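Local coordinates for protein ribonucleoside-diphosphate reductase small chain 2 (Saccharomyces cerevisiae, PDB 1JK0) that is a small subunit of yeast ribonucleotide reductase, which makes deoxyribonucleotides for DNA synthesis, and is required for folding of its sister subunit and assembly with the large subunits, at residues E165-N170 / Y175-V180; T80-L85 / A137-P142. One frame throughout, in Å; residues are numbered along the deposited sequence.

Contact 1. Residues E165-N170 / Y175-V180; sequences ERWISN and YAERLV
R178 sets CG anti to its own carbonyl carbon (chi1 -54°), runs on extended through chi2, then bends at chi3 (-85°), so that its methylenes lie along the backbone of W167 and I168. The site is a helix-loop-helix connection in the ferritin-like helical fold of this family: a short loop links helix 155-166 to helix 175-188. The two backbones come nearest at I168 and R178, whose CA atoms are 4.8 Å apart. The closest approach in the contact is R178 CD to I168 O at 3.5 Å, with R178 CG to W167 O at 3.6 Å beside it; the arginine thus offers aliphatic carbon, not its charge, to two carbonyl oxygens. Its guanidinium goes elsewhere, hydrogen-bonded through NH2 to Q107 OE1 on helix 101-107 and through NH1 to S173 OG in the connecting loop, which together hold its direction. One guanidinium face has Y175 N 3.5 Å above it, off toward the rim. I168 has CG1 anti to its carbonyl carbon (chi1 -56°), which leaves that methylene 4.2 Å from R178 O; the I168 side chain also rests on F104, as does that of R178. W167 is buried against I242 and I246 of helix 240-258, and R166 CG lies 4.1 Å above one face of its ring, again toward the rim. E177 CB points toward 165-170 and its carboxylate comes to the indole without being bonded to it: OE2 instead accepts a hydrogen bond from L174 N, just before helix 175-188. That same E177 OE2 stands at the edge of the W167 ring, near its plane, 4.5 Å from W167 CE3.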
loop_
_atom_site.group_PDB
_atom_site.type_symbol
_atom_site.label_atom_id
_atom_site.label_comp_id
_atom_site.label_asym_id
_atom_site.label_seq_id
_atom_site.Cartn_x
_atom_site.Cartn_y
_atom_site.Cartn_z
ATOM N N GLU B 165 2.856 -22.174 -12.881
ATOM C CA GLU B 165 2.935 -23.288 -11.940
ATOM C C GLU B 165 4.271 -24.009 -12.078
ATOM O O GLU B 165 4.673 -24.772 -11.198
ATOM C CB GLU B 165 1.807 -24.284 -12.203
ATOM C CG GLU B 165 1.812 -25.471 -11.260
ATOM C CD GLU B 165 1.543 -25.061 -9.827
ATOM O OE1 GLU B 165 2.274 -25.524 -8.924
ATOM O OE2 GLU B 165 0.590 -24.280 -9.605
ATOM N N ARG B 166 4.962 -23.745 -13.182
ATOM C CA ARG B 166 6.239 -24.386 -13.472
ATOM C C ARG B 166 7.472 -23.676 -12.906
ATOM O O ARG B 166 8.227 -24.258 -12.123
ATOM C CB ARG B 166 6.381 -24.549 -14.994
ATOM C CG ARG B 166 7.432 -25.558 -15.443
ATOM C CD ARG B 166 7.601 -25.592 -16.969
ATOM N NE ARG B 166 6.386 -25.988 -17.680
ATOM C CZ ARG B 166 5.480 -25.144 -18.169
ATOM N NH1 ARG B 166 5.639 -23.835 -18.032
ATOM N NH2 ARG B 166 4.411 -25.611 -18.800
ATOM N N TRP B 167 7.675 -22.420 -13.296
ATOM C CA TRP B 167 8.844 -21.679 -12.841
ATOM C C TRP B 167 8.665 -20.786 -11.609
ATOM O O TRP B 167 9.602 -20.626 -10.828
ATOM C CB TRP B 167 9.397 -20.837 -13.988
ATOM C CG TRP B 167 9.519 -21.567 -15.300
ATOM C CD1 TRP B 167 8.589 -21.619 -16.293
ATOM C CD2 TRP B 167 10.660 -22.295 -15.783
ATOM N NE1 TRP B 167 9.080 -22.324 -17.370
ATOM C CE2 TRP B 167 10.349 -22.748 -17.083
ATOM C CE3 TRP B 167 11.914 -22.604 -15.243
ATOM C CZ2 TRP B 167 11.244 -23.490 -17.851
ATOM C CZ3 TRP B 167 12.808 -23.344 -16.012
ATOM C CH2 TRP B 167 12.465 -23.777 -17.302
ATOM N N ILE B 168 7.479 -20.211 -11.424
ATOM C CA ILE B 168 7.228 -19.326 -10.283
ATOM C C ILE B 168 6.697 -19.990 -9.008
ATOM O O ILE B 168 7.291 -19.848 -7.941
ATOM C CB ILE B 168 6.227 -18.204 -10.644
ATOM C CG1 ILE B 168 6.722 -17.412 -11.847
ATOM C CG2 ILE B 168 6.019 -17.292 -9.442
ATOM C CD1 ILE B 168 5.741 -16.353 -12.285
ATOM N N SER B 169 5.567 -20.690 -9.116
ATOM C CA SER B 169 4.941 -21.338 -7.955
ATOM C C SER B 169 5.717 -22.544 -7.437
ATOM O O SER B 169 5.842 -22.736 -6.226
ATOM C CB SER B 169 3.506 -21.760 -8.294
ATOM O OG SER B 169 2.714 -20.642 -8.659
ATOM N N ASN B 170 6.231 -23.351 -8.363
ATOM C CA ASN B 170 7.004 -24.544 -8.028
ATOM C C ASN B 170 8.084 -24.243 -6.989
ATOM O O ASN B 170 8.881 -23.321 -7.153
ATOM C CB ASN B 170 7.630 -25.130 -9.309
ATOM C CG ASN B 170 8.738 -26.130 -9.023
ATOM O OD1 ASN B 170 8.654 -26.909 -8.076
ATOM N ND2 ASN B 170 9.775 -26.123 -9.855
ATOM N N TYR B 175 15.234 -17.564 -7.609
ATOM C CA TYR B 175 14.810 -16.175 -7.784
ATOM C C TYR B 175 15.046 -15.637 -9.188
ATOM O O TYR B 175 14.145 -15.055 -9.805
ATOM C CB TYR B 175 15.523 -15.280 -6.772
ATOM C CG TYR B 175 15.124 -13.828 -6.871
ATOM C CD1 TYR B 175 13.806 -13.437 -6.666
ATOM C CD2 TYR B 175 16.061 -12.845 -7.190
ATOM C CE1 TYR B 175 13.427 -12.108 -6.778
ATOM C CE2 TYR B 175 15.692 -11.513 -7.301
ATOM C CZ TYR B 175 14.371 -11.152 -7.093
ATOM O OH TYR B 175 13.993 -9.837 -7.196
ATOM N N ALA B 176 16.260 -15.823 -9.692
ATOM C CA ALA B 176 16.584 -15.348 -11.024
ATOM C C ALA B 176 15.606 -15.953 -12.014
ATOM O O ALA B 176 15.120 -15.266 -12.907
ATOM C CB ALA B 176 18.000 -15.729 -11.386
ATOM N N GLU B 177 15.316 -17.243 -11.850
ATOM C CA GLU B 177 14.384 -17.925 -12.732
ATOM C C GLU B 177 12.999 -17.294 -12.656
ATOM O O GLU B 177 12.463 -16.830 -13.673
ATOM C CB GLU B 177 14.308 -19.408 -12.377
ATOM C CG GLU B 177 15.500 -20.205 -12.886
ATOM C CD GLU B 177 15.501 -21.645 -12.409
ATOM O OE1 GLU B 177 16.451 -22.374 -12.768
ATOM O OE2 GLU B 177 14.566 -22.041 -11.675
ATOM N N ARG B 178 12.428 -17.269 -11.453
ATOM C CA ARG B 178 11.107 -16.682 -11.246
ATOM C C ARG B 178 11.045 -15.292 -11.866
ATOM O O ARG B 178 9.997 -14.859 -12.334
ATOM C CB ARG B 178 10.791 -16.570 -9.755
ATOM C CG ARG B 178 10.917 -17.864 -8.978
ATOM C CD ARG B 178 10.162 -17.782 -7.660
ATOM N NE ARG B 178 10.922 -17.178 -6.566
ATOM C CZ ARG B 178 11.884 -17.803 -5.901
ATOM N NH1 ARG B 178 12.207 -19.045 -6.224
ATOM N NH2 ARG B 178 12.504 -17.200 -4.896
ATOM N N LEU B 179 12.168 -14.584 -11.861
ATOM C CA LEU B 179 12.198 -13.254 -12.445
ATOM C C LEU B 179 11.964 -13.349 -13.949
ATOM O O LEU B 179 11.066 -12.704 -14.481
ATOM C CB LEU B 179 13.543 -12.585 -12.149
ATOM C CG LEU B 179 13.549 -11.267 -11.369
ATOM C CD1 LEU B 179 12.404 -11.186 -10.375
ATOM C CD2 LEU B 179 14.874 -11.157 -10.664
ATOM N N VAL B 180 12.755 -14.170 -14.633
ATOM C CA VAL B 180 12.606 -14.326 -16.081
ATOM C C VAL B 180 11.171 -14.744 -16.449
ATOM O O VAL B 180 10.583 -14.220 -17.396
ATOM C CB VAL B 180 13.617 -15.360 -16.635
ATOM C CG1 VAL B 180 13.479 -15.458 -18.143
ATOM C CG2 VAL B 180 15.038 -14.947 -16.270
#

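Contact 2. Residues T80-L85 / A137-P142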
loop_
_atom_site.group_PDB
_atom_site.type_symbol
_atom_site.label_atom_id
_atom_site.label_comp_id
_atom_site.label_asym_id
_atom_site.label_seq_id
_atom_site.Cartn_x
_atom_site.Cartn_y
_atom_site.Cartn_z
ATOM N N THR B 80 -17.090 -9.468 -31.171
ATOM C CA THR B 80 -16.920 -10.675 -30.379
ATOM C C THR B 80 -15.473 -10.750 -29.888
ATOM O O THR B 80 -15.206 -11.198 -28.771
ATOM C CB THR B 80 -17.266 -11.923 -31.219
ATOM O OG1 THR B 80 -18.544 -11.732 -31.842
ATOM C CG2 THR B 80 -17.327 -13.164 -30.337
ATOM N N TYR B 81 -14.546 -10.293 -30.726
ATOM C CA TYR B 81 -13.125 -10.295 -30.395
ATOM C C TYR B 81 -12.885 -9.501 -29.123
ATOM O O TYR B 81 -12.571 -10.054 -28.068
ATOM C CB TYR B 81 -12.325 -9.664 -31.533
ATOM C CG TYR B 81 -10.836 -9.645 -31.290
ATOM C CD1 TYR B 81 -10.173 -10.798 -30.861
ATOM C CD2 TYR B 81 -10.084 -8.494 -31.513
ATOM C CE1 TYR B 81 -8.800 -10.814 -30.660
ATOM C CE2 TYR B 81 -8.704 -8.496 -31.316
ATOM C CZ TYR B 81 -8.070 -9.662 -30.888
ATOM O OH TYR B 81 -6.714 -9.686 -30.680
ATOM N N ILE B 82 -13.026 -8.189 -29.253
ATOM C CA ILE B 82 -12.862 -7.266 -28.147
ATOM C C ILE B 82 -13.527 -7.839 -26.905
ATOM O O ILE B 82 -13.021 -7.687 -25.799
ATOM C CB ILE B 82 -13.500 -5.917 -28.497
ATOM C CG1 ILE B 82 -12.776 -5.326 -29.708
ATOM C CG2 ILE B 82 -13.458 -4.982 -27.302
ATOM C CD1 ILE B 82 -13.425 -4.092 -30.272
ATOM N N GLY B 83 -14.661 -8.503 -27.101
ATOM C CA GLY B 83 -15.376 -9.097 -25.987
ATOM C C GLY B 83 -14.464 -9.950 -25.131
ATOM O O GLY B 83 -14.297 -9.677 -23.947
ATOM N N ASN B 84 -13.871 -10.982 -25.724
ATOM C CA ASN B 84 -12.966 -11.867 -24.990
ATOM C C ASN B 84 -11.725 -11.101 -24.519
ATOM O O ASN B 84 -11.293 -11.240 -23.373
ATOM C CB ASN B 84 -12.554 -13.052 -25.877
ATOM C CG ASN B 84 -13.745 -13.890 -26.332
ATOM O OD1 ASN B 84 -14.434 -14.518 -25.517
ATOM N ND2 ASN B 84 -13.993 -13.902 -27.639
ATOM N N LEU B 85 -11.167 -10.290 -25.420
ATOM C CA LEU B 85 -9.986 -9.461 -25.149
ATOM C C LEU B 85 -10.129 -8.769 -23.800
ATOM O O LEU B 85 -9.209 -8.777 -22.983
ATOM C CB LEU B 85 -9.835 -8.409 -26.250
ATOM C CG LEU B 85 -8.573 -7.546 -26.320
ATOM C CD1 LEU B 85 -8.448 -6.674 -25.081
ATOM C CD2 LEU B 85 -7.369 -8.450 -26.472
ATOM N N ALA B 137 -19.638 0.278 -21.257
ATOM C CA ALA B 137 -20.072 1.248 -22.257
ATOM C C ALA B 137 -20.307 0.613 -23.617
ATOM O O ALA B 137 -21.055 1.139 -24.444
ATOM C CB ALA B 137 -19.038 2.362 -22.383
ATOM N N PHE B 138 -19.669 -0.523 -23.845
ATOM C CA PHE B 138 -19.791 -1.200 -25.123
ATOM C C PHE B 138 -20.835 -2.299 -25.139
ATOM O O PHE B 138 -21.859 -2.181 -25.809
ATOM C CB PHE B 138 -18.433 -1.773 -25.527
ATOM C CG PHE B 138 -17.358 -0.731 -25.699
ATOM C CD1 PHE B 138 -16.054 -1.107 -25.999
ATOM C CD2 PHE B 138 -17.654 0.624 -25.594
ATOM C CE1 PHE B 138 -15.065 -0.153 -26.194
ATOM C CE2 PHE B 138 -16.672 1.583 -25.785
ATOM C CZ PHE B 138 -15.375 1.194 -26.088
ATOM N N PHE B 139 -20.572 -3.366 -24.397
ATOM C CA PHE B 139 -21.474 -4.505 -24.344
ATOM C C PHE B 139 -22.586 -4.339 -23.318
ATOM O O PHE B 139 -22.996 -5.300 -22.669
ATOM C CB PHE B 139 -20.672 -5.770 -24.050
ATOM C CG PHE B 139 -19.524 -5.983 -24.994
ATOM C CD1 PHE B 139 -18.476 -5.070 -25.053
ATOM C CD2 PHE B 139 -19.505 -7.073 -25.852
ATOM C CE1 PHE B 139 -17.433 -5.238 -25.952
ATOM C CE2 PHE B 139 -18.468 -7.251 -26.753
ATOM C CZ PHE B 139 -17.429 -6.331 -26.804
ATOM N N LYS B 140 -23.071 -3.109 -23.184
ATOM C CA LYS B 140 -24.147 -2.786 -22.257
ATOM C C LYS B 140 -23.887 -3.292 -20.844
ATOM O O LYS B 140 -23.077 -4.194 -20.636
ATOM C CB LYS B 140 -25.468 -3.361 -22.765
ATOM C CG LYS B 140 -26.588 -2.336 -22.907
ATOM C CD LYS B 140 -26.783 -1.525 -21.628
ATOM C CE LYS B 140 -28.088 -0.754 -21.665
ATOM N NZ LYS B 140 -28.242 0.009 -22.937
ATOM N N ASP B 141 -24.588 -2.703 -19.877
ATOM C CA ASP B 141 -24.441 -3.079 -18.474
ATOM C C ASP B 141 -24.388 -4.598 -18.313
ATOM O O ASP B 141 -23.480 -5.131 -17.666
ATOM C CB ASP B 141 -25.601 -2.528 -17.631
ATOM C CG ASP B 141 -25.745 -1.025 -17.738
ATOM O OD1 ASP B 141 -24.748 -0.308 -17.493
ATOM O OD2 ASP B 141 -26.862 -0.563 -18.061
ATOM N N PRO B 142 -25.365 -5.320 -18.893
ATOM C CA PRO B 142 -25.326 -6.775 -18.743
ATOM C C PRO B 142 -24.071 -7.442 -19.295
ATOM O O PRO B 142 -23.639 -7.171 -20.421
ATOM C CB PRO B 142 -26.599 -7.225 -19.454
ATOM C CG PRO B 142 -27.543 -6.103 -19.147
ATOM C CD PRO B 142 -26.673 -4.890 -19.425
#
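The F139 ring meets helix 78-89 at a slant, with G83 N and I82 C lying obliquely to its plane, while the ring of F71 meets it at about 50°. F71 also stacks on the ring of F138, so three phenylalanines gather where the chain leaves helix 111-138. The leading corner of F139 is CZ, which comes to 3.5 Å from G83 N. CE2 follows beside it, 3.7 Å from G83 CA. Because G83 has no side chain, the phenyl reaches the backbone of the helix directly: a phenyl ring packed on the helix backbone at a glycine. On the other flank of the ring, CE1 touches the methyl CG2 of I82 at 4.2 Å, a purely apolar meeting. F139 holds CG anti to its carbonyl carbon (chi1 -53°), and its CB points toward 80-85, carrying the ring to the helix. With an alanine here the space beside G83 would probably open, I82 CG2 would lose its aromatic partner and F71 one of its two. No polar bond joins the two segments, and the contact is buried and rests on van der Waals packing alone. The side chain of I82, whose CB points toward 137-142, lies about 8 Å from that of Y131, the predicted active-site residue on helix 111-138. Beyond the phenylalanine cluster, helix 191-200 packs against helix 78-89: L200 touches I82, M197 touches Y81 and L85, and Y81 OH is hydrogen-bonded to S196 OG.

Overall arrangement
The contacts lie on opposite sides of the centre of the chain, their own centres 33 Å apart and their nearest atoms about 20 Å, and they share no helix. In sequence, contact 2 closes before contact 1 opens, and helices 111-138 and 155-166, one from each contact, follow each other in the chain. Contact 1 is local, partly buried and mixed in chemistry: arginine carbons on carbonyl oxygens, with polar ends bonded beyond the segments. Contact 2 joins parts 52 residues apart and is wholly buried in its touching residues, all phenylalanine, isoleucine and glycine, though it is farther from the chain's centre. One spans a loop between successive helices; the other ties a helix exit to an earlier helix.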